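Amidase (Bacillus anthracis, PDB 5EWQ) probably hydrolyses amide bonds as a member of the amidase signature family, although its natural substrate is not established. Local coordinates at residues A[74-88]-A[206-218]. Residues are numbered along the deposited sequence; the frame is centred on the assembly and turned at random.
Sequences RIQEHDQNGITLNSV and SGSATVVAADFAP
Asp79 OD1, lying 3.6 Å from CE2 of the Phe216 ring, is gripped by two donors of one residue: Ser87 N reaches it from the syn side and Ser87 OG nearly along the C-O bond. The setting is the α/β fold of the amidase signature family, in which the glycine- and serine-rich sequence runs into helix 206-213, which packs on strand 219-223, while helix 64-79 leads through a loop into edge strand 88-91. Gln80 NE2 and Val88 N approach the other oxygen, Asp79 OD2, from opposite faces. The anti torsion of Asp79 (chi1 -173°) swings the buried carboxylate toward the backbone N-H groups of Ser87 and Val88, tying Asp79 to that loop; its four donors probably favour the ionised form.

Phe216, from the turn after helix 206-213, exemplifies an aromatic packed against a helix's last turn, here Arg74, Ile75 and His78. Ile75 CA lies over one face and Ala214 CB, two residues back in the chain, over the opposite one, both offset toward the rim; the Asp79 carboxylate stands almost perpendicular to the ring, and His78 CB meets Phe216 CZ at 3.7 Å, at the ring edge. Leu85 CD1 reaches both Thr210 CG2 (3.7 Å) and Ala214 CB (3.8 Å). Farther along, Ser87 CB packs against Thr210 CB, and Ser87 O lies 3.7 Å from Gly207 CA, where a CB would run into that oxygen.

At the other end, Arg74 bends at chi3 (59°) toward the carbonyl just past helix 206-213. Its NH1 forms a salt bridge with Glu42, whereas NH2 donates to Ala214 O at 3.0 Å, close to the guanidinium plane yet above that of the carbonyl; Arg74 NE adds a weak bond, 3.4 Å from Ala214 O.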
loop_
_atom_site.group_PDB
_atom_site.type_symbol
_atom_site.label_atom_id
_atom_site.label_comp_id
_atom_site.label_asym_id
_atom_site.label_seq_id
_atom_site.Cartn_x
_atom_site.Cartn_y
_atom_site.Cartn_z
ATOM N N ARG A 74 15.191 7.491 12.214
ATOM C CA ARG A 74 14.902 6.062 12.270
ATOM C C ARG A 74 15.218 5.379 10.942
ATOM O O ARG A 74 15.726 4.261 10.920
ATOM C CB ARG A 74 13.440 5.822 12.653
ATOM C CG ARG A 74 13.108 6.199 14.088
ATOM C CD ARG A 74 11.675 5.837 14.438
ATOM N NE ARG A 74 11.427 4.406 14.286
ATOM C CZ ARG A 74 11.642 3.505 15.238
ATOM N NH1 ARG A 74 12.113 3.884 16.419
ATOM N NH2 ARG A 74 11.388 2.224 15.011
ATOM N N ILE A 75 14.913 6.056 9.839
ATOM C CA ILE A 75 15.228 5.537 8.512
ATOM C C ILE A 75 16.740 5.423 8.338
ATOM O O ILE A 75 17.242 4.475 7.733
ATOM C CB ILE A 75 14.637 6.430 7.398
ATOM C CG1 ILE A 75 13.109 6.431 7.467
ATOM C CG2 ILE A 75 15.089 5.958 6.023
ATOM C CD1 ILE A 75 12.452 7.369 6.479
ATOM N N GLN A 76 17.464 6.389 8.891
ATOM C CA GLN A 76 18.918 6.405 8.804
ATOM C C GLN A 76 19.551 5.290 9.634
ATOM O O GLN A 76 20.562 4.709 9.240
ATOM C CB GLN A 76 19.460 7.764 9.255
ATOM C CG GLN A 76 20.973 7.886 9.194
ATOM C CD GLN A 76 21.466 9.250 9.633
ATOM O OE1 GLN A 76 21.773 10.108 8.804
ATOM N NE2 GLN A 76 21.545 9.460 10.942
ATOM N N GLU A 77 18.946 4.987 10.779
ATOM C CA GLU A 77 19.527 4.033 11.721
ATOM C C GLU A 77 18.973 2.616 11.581
ATOM O O GLU A 77 19.609 1.655 12.014
ATOM C CB GLU A 77 19.313 4.522 13.157
ATOM C CG GLU A 77 20.041 5.814 13.494
ATOM C CD GLU A 77 21.541 5.630 13.606
ATOM O OE1 GLU A 77 21.975 4.661 14.263
ATOM O OE2 GLU A 77 22.287 6.452 13.033
ATOM N N HIS A 78 17.794 2.480 10.980
ATOM C CA HIS A 78 17.135 1.178 10.914
ATOM C C HIS A 78 16.877 0.688 9.491
ATOM O O HIS A 78 16.918 -0.514 9.233
ATOM C CB HIS A 78 15.813 1.217 11.686
ATOM C CG HIS A 78 15.983 1.393 13.162
ATOM N ND1 HIS A 78 17.012 0.810 13.868
ATOM C CD2 HIS A 78 15.255 2.091 14.067
ATOM C CE1 HIS A 78 16.911 1.138 15.144
ATOM N NE2 HIS A 78 15.854 1.914 15.291
ATOM N N ASP A 79 16.608 1.608 8.571
ATOM C CA ASP A 79 16.268 1.219 7.206
ATOM C C ASP A 79 17.510 1.065 6.332
ATOM O O ASP A 79 17.618 0.111 5.563
ATOM C CB ASP A 79 15.309 2.231 6.578
ATOM C CG ASP A 79 14.799 1.784 5.219
ATOM O OD1 ASP A 79 13.834 0.989 5.177
ATOM O OD2 ASP A 79 15.361 2.227 4.194
ATOM N N GLN A 80 18.443 2.005 6.450
ATOM C CA GLN A 80 19.672 1.958 5.666
ATOM C C GLN A 80 20.865 1.549 6.528
ATOM O O GLN A 80 21.974 1.366 6.027
ATOM C CB GLN A 80 19.934 3.310 5.001
ATOM C CG GLN A 80 18.842 3.737 4.030
ATOM C CD GLN A 80 18.646 2.744 2.898
ATOM O OE1 GLN A 80 19.606 2.329 2.247
ATOM N NE2 GLN A 80 17.398 2.353 2.662
ATOM N N ASN A 81 20.628 1.408 7.828
ATOM C CA ASN A 81 21.645 0.906 8.745
ATOM C C ASN A 81 21.027 -0.022 9.783
ATOM O O ASN A 81 19.821 -0.265 9.765
ATOM C CB ASN A 81 22.374 2.059 9.436
ATOM C CG ASN A 81 23.253 2.848 8.484
ATOM O OD1 ASN A 81 24.344 2.408 8.121
ATOM N ND2 ASN A 81 22.783 4.022 8.080
ATOM N N GLY A 82 21.857 -0.535 10.685
ATOM C CA GLY A 82 21.396 -1.462 11.702
ATOM C C GLY A 82 20.811 -2.718 11.086
ATOM O O GLY A 82 21.498 -3.443 10.368
ATOM N N ILE A 83 19.533 -2.966 11.359
ATOM C CA ILE A 83 18.843 -4.124 10.806
ATOM C C ILE A 83 18.710 -3.985 9.287
ATOM O O ILE A 83 18.590 -4.982 8.572
ATOM C CB ILE A 83 17.448 -4.313 11.456
ATOM C CG1 ILE A 83 16.854 -5.675 11.091
ATOM C CG2 ILE A 83 16.507 -3.177 11.079
ATOM C CD1 ILE A 83 17.668 -6.848 11.592
ATOM N N THR A 84 18.748 -2.741 8.811
ATOM C CA THR A 84 18.745 -2.421 7.383
ATOM C C THR A 84 17.597 -3.095 6.636
ATOM O O THR A 84 17.809 -4.022 5.855
ATOM C CB THR A 84 20.081 -2.818 6.721
ATOM O OG1 THR A 84 21.167 -2.506 7.605
ATOM C CG2 THR A 84 20.273 -2.074 5.404
ATOM N N LEU A 85 16.379 -2.621 6.880
ATOM C CA LEU A 85 15.195 -3.185 6.241
ATOM C C LEU A 85 15.151 -2.842 4.757
ATOM O O LEU A 85 14.566 -3.579 3.961
ATOM C CB LEU A 85 13.925 -2.687 6.932
ATOM C CG LEU A 85 13.820 -2.969 8.432
ATOM C CD1 LEU A 85 12.525 -2.408 8.998
ATOM C CD2 LEU A 85 13.928 -4.459 8.712
ATOM N N ASN A 86 15.777 -1.722 4.399
ATOM C CA ASN A 86 15.837 -1.256 3.017
ATOM C C ASN A 86 14.453 -1.163 2.383
ATOM O O ASN A 86 14.151 -1.870 1.421
ATOM C CB ASN A 86 16.735 -2.173 2.182
ATOM C CG ASN A 86 17.139 -1.549 0.859
ATOM O OD1 ASN A 86 17.117 -0.328 0.702
ATOM N ND2 ASN A 86 17.516 -2.387 -0.102
ATOM N N SER A 87 13.614 -0.293 2.934
ATOM C CA SER A 87 12.242 -0.154 2.464
ATOM C C SER A 87 11.971 1.238 1.907
ATOM O O SER A 87 10.871 1.521 1.432
ATOM C CB SER A 87 11.261 -0.456 3.595
ATOM O OG SER A 87 11.398 0.481 4.649
ATOM N N VAL A 88 12.978 2.102 1.969
ATOM C CA VAL A 88 12.844 3.470 1.483
ATOM C C VAL A 88 13.718 3.707 0.256
ATOM O O VAL A 88 14.930 3.498 0.298
ATOM C CB VAL A 88 13.215 4.490 2.573
ATOM C CG1 VAL A 88 13.098 5.906 2.037
ATOM C CG2 VAL A 88 12.330 4.302 3.794
ATOM N N SER A 206 5.572 -3.551 -0.644
ATOM C CA SER A 206 6.346 -4.017 0.501
ATOM C C SER A 206 6.810 -2.858 1.378
ATOM O O SER A 206 6.591 -2.858 2.590
ATOM C CB SER A 206 7.555 -4.828 0.031
ATOM O OG SER A 206 8.405 -4.045 -0.791
ATOM N N GLY A 207 7.452 -1.873 0.756
ATOM C CA GLY A 207 7.985 -0.728 1.472
ATOM C C GLY A 207 6.929 0.120 2.154
ATOM O O GLY A 207 7.153 0.638 3.248
ATOM N N SER A 208 5.779 0.269 1.505
ATOM C CA SER A 208 4.686 1.052 2.064
ATOM C C SER A 208 4.139 0.392 3.324
ATOM O O SER A 208 3.602 1.062 4.203
ATOM C CB SER A 208 3.571 1.233 1.033
ATOM O OG SER A 208 4.037 1.951 -0.096
ATOM N N ALA A 209 4.285 -0.925 3.405
ATOM C CA ALA A 209 3.879 -1.669 4.589
ATOM C C ALA A 209 4.928 -1.551 5.688
ATOM O O ALA A 209 4.599 -1.505 6.870
ATOM C CB ALA A 209 3.641 -3.130 4.242
ATOM N N THR A 210 6.193 -1.494 5.284
ATOM C CA THR A 210 7.303 -1.494 6.229
ATOM C C THR A 210 7.464 -0.156 6.946
ATOM O O THR A 210 7.745 -0.118 8.144
ATOM C CB THR A 210 8.627 -1.844 5.525
ATOM O OG1 THR A 210 8.461 -3.035 4.746
ATOM C CG2 THR A 210 9.736 -2.058 6.544
ATOM N N VAL A 211 7.280 0.938 6.212
ATOM C CA VAL A 211 7.476 2.275 6.765
ATOM C C VAL A 211 6.513 2.579 7.911
ATOM O O VAL A 211 6.844 3.341 8.819
ATOM C CB VAL A 211 7.328 3.362 5.681
ATOM C CG1 VAL A 211 8.486 3.293 4.701
ATOM C CG2 VAL A 211 6.000 3.221 4.955
ATOM N N VAL A 212 5.325 1.985 7.872
ATOM C CA VAL A 212 4.355 2.177 8.944
ATOM C C VAL A 212 4.509 1.094 10.006
ATOM O O VAL A 212 4.143 1.292 11.162
ATOM C CB VAL A 212 2.906 2.183 8.414
ATOM C CG1 VAL A 212 2.636 3.451 7.616
ATOM C CG2 VAL A 212 2.635 0.945 7.575
ATOM N N ALA A 213 5.061 -0.048 9.611
ATOM C CA ALA A 213 5.301 -1.139 10.548
ATOM C C ALA A 213 6.483 -0.820 11.456
ATOM O O ALA A 213 6.443 -1.083 12.657
ATOM C CB ALA A 213 5.542 -2.441 9.802
ATOM N N ALA A 214 7.531 -0.248 10.874
ATOM C CA ALA A 214 8.745 0.073 11.619
ATOM C C ALA A 214 8.746 1.525 12.085
ATOM O O ALA A 214 9.775 2.041 12.523
ATOM C CB ALA A 214 9.973 -0.211 10.771
ATOM N N ASP A 215 7.586 2.171 11.984
ATOM C CA ASP A 215 7.411 3.565 12.388
ATOM C C ASP A 215 8.393 4.506 11.693
ATOM O O ASP A 215 9.014 5.353 12.334
ATOM C CB ASP A 215 7.547 3.706 13.908
ATOM C CG ASP A 215 6.402 3.056 14.658
ATOM O OD1 ASP A 215 6.495 1.846 14.958
ATOM O OD2 ASP A 215 5.407 3.753 14.949
ATOM N N PHE A 216 8.532 4.345 10.382
ATOM C CA PHE A 216 9.315 5.269 9.573
ATOM C C PHE A 216 8.407 6.385 9.069
ATOM O O PHE A 216 8.874 7.389 8.530
ATOM C CB PHE A 216 9.976 4.546 8.397
ATOM C CG PHE A 216 10.986 3.513 8.808
ATOM C CD1 PHE A 216 11.640 3.607 10.025
ATOM C CD2 PHE A 216 11.283 2.447 7.975
ATOM C CE1 PHE A 216 12.571 2.658 10.404
ATOM C CE2 PHE A 216 12.212 1.494 8.349
ATOM C CZ PHE A 216 12.858 1.600 9.565
ATOM N N ALA A 217 7.106 6.192 9.258
ATOM C CA ALA A 217 6.090 7.144 8.825
ATOM C C ALA A 217 4.750 6.794 9.463
ATOM O O ALA A 217 4.481 5.625 9.738
ATOM C CB ALA A 217 5.975 7.151 7.306
ATOM N N PRO A 218 3.903 7.806 9.707
ATOM C CA PRO A 218 2.580 7.547 10.285
ATOM C C PRO A 218 1.658 6.878 9.277
ATOM O O PRO A 218 0.920 5.957 9.625
ATOM C CB PRO A 218 2.063 8.948 10.647
ATOM C CG PRO A 218 3.244 9.862 10.527
ATOM C CD PRO A 218 4.133 9.243 9.502
#